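Local coordinates for protein alanine racemase 1 (Caldanaerobacter subterraneus subsp. tengcongensis MB4, PDB 4Y2W) that belongs to the alanine racemase family, with an N-terminal TIM-barrel domain joined to a C-terminal domain rich in beta strands, at residues Gly263-Gly267 against Tyr268-Phe272; Thr345-Val348 against Glu349-Ala352. The protein carries 1 engineered substitution. All blocks are in the same frame, centred on the assembly; numbering follows the deposited sequence.

Both contacts are local, each formed within one continuous run of the C-terminal domain, and their nearest atoms lie about 17 Å apart. Interaction 1 is a short beta hairpin far from the centre of the chain, facing the second subunit and reaching a bound alanine through Y268; its chemistry mixes strand pairing, cation-pi contact and apolar packing. Interaction 2 sits closer to the chain's centre, where strand 345-346 gives way to helix 348-354, and depends chiefly on backbone N-H groups taken up by a capping serine and by carbonyls. Both are partly buried, but interaction 2 touches no other chain and packs its apolar side against helix 359-365.

Interaction 1: residues Gly263-Gly267 against Tyr268-Phe272; sequences GFFIG and YGKSF. With ALA (alanine), chain D.
K270 folds back over the ring of F265, a contact made within a small beta hairpin whose arms, strands 265-266 and 272-273, run antiparallel. CD of the lysine already lies over one face of the phenylalanine, and the bend at chi3 (-64°) carries the ammonium group over that same face. NZ lies 4.0 Å from the centroid of the F265 ring, displaced toward the rim in a cation-pi contact, while CD of K270 makes a CH-pi contact with that ring. A long, flexible lysine suits the place, because it offers both a greasy stem and a charge to one flat aromatic surface. The edge of the same ring meets the carbonyl oxygen of F272, 3.8 Å from CD1 of F265.

Behind this pair, I266 and F272 form the hydrogen-bonded pair of the hairpin: I266 N donates to F272 O (3.1 Å). Their side chains lie side by side, I266 CD1 being 4.0 Å from F272 CD1, and this aliphatic and aromatic pair makes apolar contact with V311 of strand 306-311.

Between the arms, G267 to K270 make a type II turn, closed by a weak bond from K270 N to G267 O (3.4 Å). G267 and G269 both have positive phi, which glycine adopts easily; at the latter it meets the need of the turn's third position. The turn presents Y268 to the dimer interface, where H168 of the second subunit hydrogen-bonds to its hydroxyl; K270 there meets Y179 of that subunit in a further cation-pi contact. The phenol thus carries a polar atom out on a rigid ring to the bound alanine, whose N donates to Y268 OH across 2.7 Å.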
ATOM      1  N   GLY A 263      31.187  15.615   8.195  1.00 39.22           N
ATOM      2  CA  GLY A 263      31.652  14.857   7.038  1.00 39.36           C
ATOM      3  C   GLY A 263      31.227  13.396   7.066  1.00 39.37           C
ATOM      4  O   GLY A 263      31.843  12.559   6.404  1.00 40.08           O
ATOM      5  N   PHE A 264      30.176  13.092   7.827  1.00 38.29           N
ATOM      6  CA  PHE A 264      29.664  11.729   7.953  1.00 38.18           C
ATOM      7  C   PHE A 264      28.518  11.515   6.969  1.00 38.36           C
ATOM      8  O   PHE A 264      27.508  12.221   7.023  1.00 37.73           O
ATOM      9  CB  PHE A 264      29.170  11.479   9.378  1.00 38.16           C
ATOM     10  CG  PHE A 264      28.719  10.069   9.633  1.00 37.61           C
ATOM     11  CD1 PHE A 264      29.622   9.104  10.065  1.00 37.83           C
ATOM     12  CD2 PHE A 264      27.391   9.708   9.459  1.00 37.25           C
ATOM     13  CE1 PHE A 264      29.210   7.804  10.309  1.00 37.33           C
ATOM     14  CE2 PHE A 264      26.973   8.409   9.699  1.00 37.38           C
ATOM     15  CZ  PHE A 264      27.884   7.457  10.129  1.00 37.41           C
ATOM     16  N   PHE A 265      28.676  10.531   6.087  1.00 38.35           N
ATOM     17  CA  PHE A 265      27.677  10.245   5.060  1.00 38.69           C
ATOM     18  C   PHE A 265      26.554   9.369   5.594  1.00 38.66           C
ATOM     19  O   PHE A 265      26.798   8.464   6.393  1.00 38.48           O
ATOM     20  CB  PHE A 265      28.338   9.592   3.849  1.00 38.31           C
ATOM     21  CG  PHE A 265      29.367  10.464   3.195  1.00 38.66           C
ATOM     22  CD1 PHE A 265      28.977  11.561   2.429  1.00 38.58           C
ATOM     23  CD2 PHE A 265      30.722  10.212   3.363  1.00 38.11           C
ATOM     24  CE1 PHE A 265      29.920  12.381   1.833  1.00 37.79           C
ATOM     25  CE2 PHE A 265      31.670  11.028   2.764  1.00 38.15           C
ATOM     26  CZ  PHE A 265      31.268  12.115   2.002  1.00 37.88           C
ATOM     27  N   ILE A 266      25.329   9.656   5.148  1.00 39.62           N
ATOM     28  CA  ILE A 266      24.137   8.900   5.545  1.00 40.88           C
ATOM     29  C   ILE A 266      23.315   8.489   4.317  1.00 41.51           C
ATOM     30  O   ILE A 266      23.106   9.287   3.405  1.00 41.98           O
ATOM     31  CB  ILE A 266      23.231   9.720   6.492  1.00 40.83           C
ATOM     32  CG1 ILE A 266      24.015  10.176   7.729  1.00 40.63           C
ATOM     33  CG2 ILE A 266      22.010   8.904   6.907  1.00 40.31           C
ATOM     34  CD1 ILE A 266      23.223  11.043   8.686  1.00 40.98           C
ATOM     35  N   GLY A 267      22.860   7.237   4.308  1.00 42.06           N
ATOM     36  CA  GLY A 267      21.921   6.747   3.297  1.00 42.56           C
ATOM     37  C   GLY A 267      22.552   6.298   1.993  1.00 42.64           C
ATOM     38  O   GLY A 267      23.750   6.486   1.770  1.00 42.74           O
ATOM     39  N   TYR A 268      21.724   5.705   1.134  1.00 42.97           N
ATOM     40  CA  TYR A 268      22.154   5.241  -0.185  1.00 43.81           C
ATOM     41  C   TYR A 268      22.651   6.395  -1.054  1.00 44.34           C
ATOM     42  O   TYR A 268      22.105   7.497  -1.006  1.00 46.11           O
ATOM     43  CB  TYR A 268      21.012   4.519  -0.916  1.00 44.28           C
ATOM     44  CG  TYR A 268      20.667   3.156  -0.355  1.00 45.29           C
ATOM     45  CD1 TYR A 268      21.516   2.067  -0.548  1.00 45.51           C
ATOM     46  CD2 TYR A 268      19.485   2.949   0.357  1.00 45.74           C
ATOM     47  CE1 TYR A 268      21.204   0.816  -0.040  1.00 46.35           C
ATOM     48  CE2 TYR A 268      19.167   1.704   0.871  1.00 46.04           C
ATOM     49  CZ  TYR A 268      20.029   0.641   0.670  1.00 46.51           C
ATOM     50  OH  TYR A 268      19.716  -0.598   1.178  1.00 47.00           O
ATOM     51  N   GLY A 269      23.687   6.130  -1.844  1.00 45.14           N
ATOM     52  CA  GLY A 269      24.255   7.119  -2.760  1.00 45.29           C
ATOM     53  C   GLY A 269      24.942   8.297  -2.091  1.00 45.85           C
ATOM     54  O   GLY A 269      25.216   9.306  -2.740  1.00 45.50           O
ATOM     55  N   LYS A 270      25.229   8.172  -0.797  1.00 46.79           N
ATOM     56  CA  LYS A 270      25.805   9.264  -0.012  1.00 47.00           C
ATOM     57  C   LYS A 270      25.116  10.608  -0.289  1.00 45.26           C
ATOM     58  O   LYS A 270      25.775  11.643  -0.379  1.00 45.62           O
ATOM     59  CB  LYS A 270      27.313   9.365  -0.270  1.00 47.76           C
ATOM     60  CG  LYS A 270      28.032   8.022  -0.222  1.00 48.69           C
ATOM     61  CD  LYS A 270      29.482   8.141   0.227  1.00 49.19           C
ATOM     62  CE  LYS A 270      30.341   8.942  -0.735  1.00 48.98           C
ATOM     63  NZ  LYS A 270      31.761   8.955  -0.287  1.00 48.55           N
ATOM     64  N   SER A 271      23.787  10.584  -0.401  1.00 43.71           N
ATOM     65  CA  SER A 271      23.017  11.775  -0.770  1.00 42.87           C
ATOM     66  C   SER A 271      23.063  12.878   0.294  1.00 42.00           C
ATOM     67  O   SER A 271      22.828  14.044  -0.020  1.00 41.73           O
ATOM     68  CB  SER A 271      21.558  11.408  -1.082  1.00 42.37           C
ATOM     69  OG  SER A 271      20.810  11.177   0.101  1.00 42.71           O
ATOM     70  N   PHE A 272      23.347  12.508   1.542  1.00 41.42           N
ATOM     71  CA  PHE A 272      23.482  13.471   2.635  1.00 41.72           C
ATOM     72  C   PHE A 272      24.837  13.316   3.328  1.00 42.52           C
ATOM     73  O   PHE A 272      25.380  12.213   3.424  1.00 43.05           O
ATOM     74  CB  PHE A 272      22.348  13.287   3.650  1.00 41.41           C
ATOM     75  CG  PHE A 272      22.387  14.260   4.803  1.00 41.81           C
ATOM     76  CD1 PHE A 272      23.111  13.969   5.956  1.00 41.55           C
ATOM     77  CD2 PHE A 272      21.691  15.464   4.741  1.00 42.09           C
ATOM     78  CE1 PHE A 272      23.149  14.863   7.016  1.00 41.16           C
ATOM     79  CE2 PHE A 272      21.723  16.360   5.801  1.00 41.25           C
ATOM     80  CZ  PHE A 272      22.452  16.059   6.940  1.00 41.23           C
TER
HETATM   81  N   ALA D 402      17.440  -1.979   1.430  1.00 49.37           N
HETATM   82  CA  ALA D 402      16.951  -1.545   0.092  1.00 49.46           C
HETATM   83  C   ALA D 402      16.102  -0.280   0.227  1.00 50.05           C
HETATM   84  O   ALA D 402      15.560  -0.015   1.299  1.00 50.24           O
HETATM   85  CB  ALA D 402      16.158  -2.662  -0.576  1.00 49.76           C
HETATM   86  OXT ALA D 402      15.934   0.509  -0.711  1.00 48.87           O

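Interaction 2: residues Thr345-Val348 against Glu349-Ala352; sequences TVSV and ESMA
S347 lays its side chain over the opening turn of the helix, alongside S350, with its OG directed at the backbone of that residue. The hydroxyl oxygen lies between the backbone N and the carbonyl carbon (chi1 79°), and from there it accepts a hydrogen bond from S350 N at 3.0 Å, close to straight with an angle of 164° at the hydrogen. A short hydroxyl side chain suits this work, since it can bend back beside its own backbone and still meet an N-H three residues on. S350 rests against it in turn, its CB 3.6 Å from S347 OG, and CB of E349 comes within 3.7 Å of S347 OG.

This is an N-cap. Strand 345-346 ends and helix 348-354 begins, and S347 satisfies an amide that has no preceding helical turn to supply its acceptor. Its own carbonyl starts the regular ladder: M351 N bonds to S347 O at 3.2 Å, and A352 N follows with V348 O at 3.0 Å.

The side chains divide by chemistry around this turn. CB of V348 points away from residues 349-352, and the branched apolar side chain packs on V362 and F363 of helix 359-365. M351 has CG anti to its backbone N (chi1 178°) and bends farther along, so that its flexible thioether chain reaches V362, L295 and Y299, and the small A352 also touches V362. E349 instead extends its chain away from the capping serine to a salt bridge between its OE1 and R240 NH2, with K236 NZ a long, weak ion partner of the same oxygen.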
ATOM      1  N   THR A 345       1.683  19.964  14.592  1.00 48.31           N
ATOM      2  CA  THR A 345       1.011  19.015  13.718  1.00 46.13           C
ATOM      3  C   THR A 345       1.681  18.927  12.353  1.00 44.08           C
ATOM      4  O   THR A 345       1.921  19.942  11.705  1.00 43.46           O
ATOM      5  CB  THR A 345      -0.472  19.408  13.538  1.00 46.36           C
ATOM      6  OG1 THR A 345      -1.115  19.429  14.818  1.00 46.52           O
ATOM      7  CG2 THR A 345      -1.207  18.425  12.624  1.00 46.20           C
ATOM      8  N   VAL A 346       1.993  17.701  11.940  1.00 42.99           N
ATOM      9  CA  VAL A 346       2.322  17.416  10.544  1.00 43.19           C
ATOM     10  C   VAL A 346       1.104  16.745   9.924  1.00 43.77           C
ATOM     11  O   VAL A 346       1.013  15.517   9.861  1.00 44.20           O
ATOM     12  CB  VAL A 346       3.590  16.545  10.367  1.00 42.92           C
ATOM     13  CG1 VAL A 346       4.834  17.411  10.447  1.00 42.57           C
ATOM     14  CG2 VAL A 346       3.652  15.406  11.382  1.00 43.33           C
ATOM     15  N   SER A 347       0.161  17.572   9.478  1.00 44.20           N
ATOM     16  CA  SER A 347      -1.136  17.088   9.014  1.00 43.45           C
ATOM     17  C   SER A 347      -1.001  16.235   7.763  1.00 43.74           C
ATOM     18  O   SER A 347      -0.010  16.324   7.034  1.00 43.58           O
ATOM     19  CB  SER A 347      -2.090  18.255   8.733  1.00 42.88           C
ATOM     20  OG  SER A 347      -1.812  18.860   7.478  1.00 42.90           O
ATOM     21  N   VAL A 348      -2.013  15.408   7.531  1.00 44.16           N
ATOM     22  CA  VAL A 348      -2.109  14.627   6.306  1.00 45.15           C
ATOM     23  C   VAL A 348      -2.149  15.517   5.058  1.00 45.01           C
ATOM     24  O   VAL A 348      -1.642  15.130   4.009  1.00 45.47           O
ATOM     25  CB  VAL A 348      -3.341  13.690   6.332  1.00 46.34           C
ATOM     26  CG1 VAL A 348      -4.647  14.482   6.326  1.00 46.16           C
ATOM     27  CG2 VAL A 348      -3.287  12.700   5.171  1.00 46.68           C
ATOM     28  N   GLU A 349      -2.744  16.703   5.176  1.00 46.07           N
ATOM     29  CA  GLU A 349      -2.799  17.646   4.056  1.00 46.12           C
ATOM     30  C   GLU A 349      -1.418  18.219   3.721  1.00 45.07           C
ATOM     31  O   GLU A 349      -1.072  18.364   2.546  1.00 43.01           O
ATOM     32  CB  GLU A 349      -3.791  18.780   4.337  1.00 46.60           C
ATOM     33  CG  GLU A 349      -4.131  19.594   3.092  1.00 47.18           C
ATOM     34  CD  GLU A 349      -5.220  20.626   3.317  1.00 47.14           C
ATOM     35  OE1 GLU A 349      -5.610  21.299   2.334  1.00 46.52           O
ATOM     36  OE2 GLU A 349      -5.682  20.768   4.469  1.00 47.23           O
ATOM     37  N   SER A 350      -0.638  18.545   4.752  1.00 44.54           N
ATOM     38  CA  SER A 350       0.737  19.014   4.559  1.00 44.11           C
ATOM     39  C   SER A 350       1.572  17.988   3.795  1.00 44.23           C
ATOM     40  O   SER A 350       2.344  18.351   2.906  1.00 44.96           O
ATOM     41  CB  SER A 350       1.405  19.310   5.902  1.00 43.71           C
ATOM     42  OG  SER A 350       0.732  20.340   6.592  1.00 43.70           O
ATOM     43  N   MET A 351       1.413  16.712   4.148  1.00 43.08           N
ATOM     44  CA  MET A 351       2.119  15.631   3.469  1.00 42.36           C
ATOM     45  C   MET A 351       1.673  15.508   2.012  1.00 41.61           C
ATOM     46  O   MET A 351       2.502  15.365   1.115  1.00 40.32           O
ATOM     47  CB  MET A 351       1.909  14.305   4.202  1.00 43.29           C
ATOM     48  CG  MET A 351       2.586  13.118   3.529  1.00 44.67           C
ATOM     49  SD  MET A 351       3.011  11.780   4.661  1.00 45.62           S
ATOM     50  CE  MET A 351       4.448  12.484   5.466  1.00 45.77           C
ATOM     51  N   ALA A 352       0.363  15.573   1.787  1.00 41.54           N
ATOM     52  CA  ALA A 352      -0.208  15.505   0.439  1.00 40.97           C
ATOM     53  C   ALA A 352       0.304  16.627  -0.466  1.00 40.90           C
ATOM     54  O   ALA A 352       0.575  16.406  -1.648  1.00 40.28           O
ATOM     55  CB  ALA A 352      -1.726  15.545   0.512  1.00 40.79           C
TER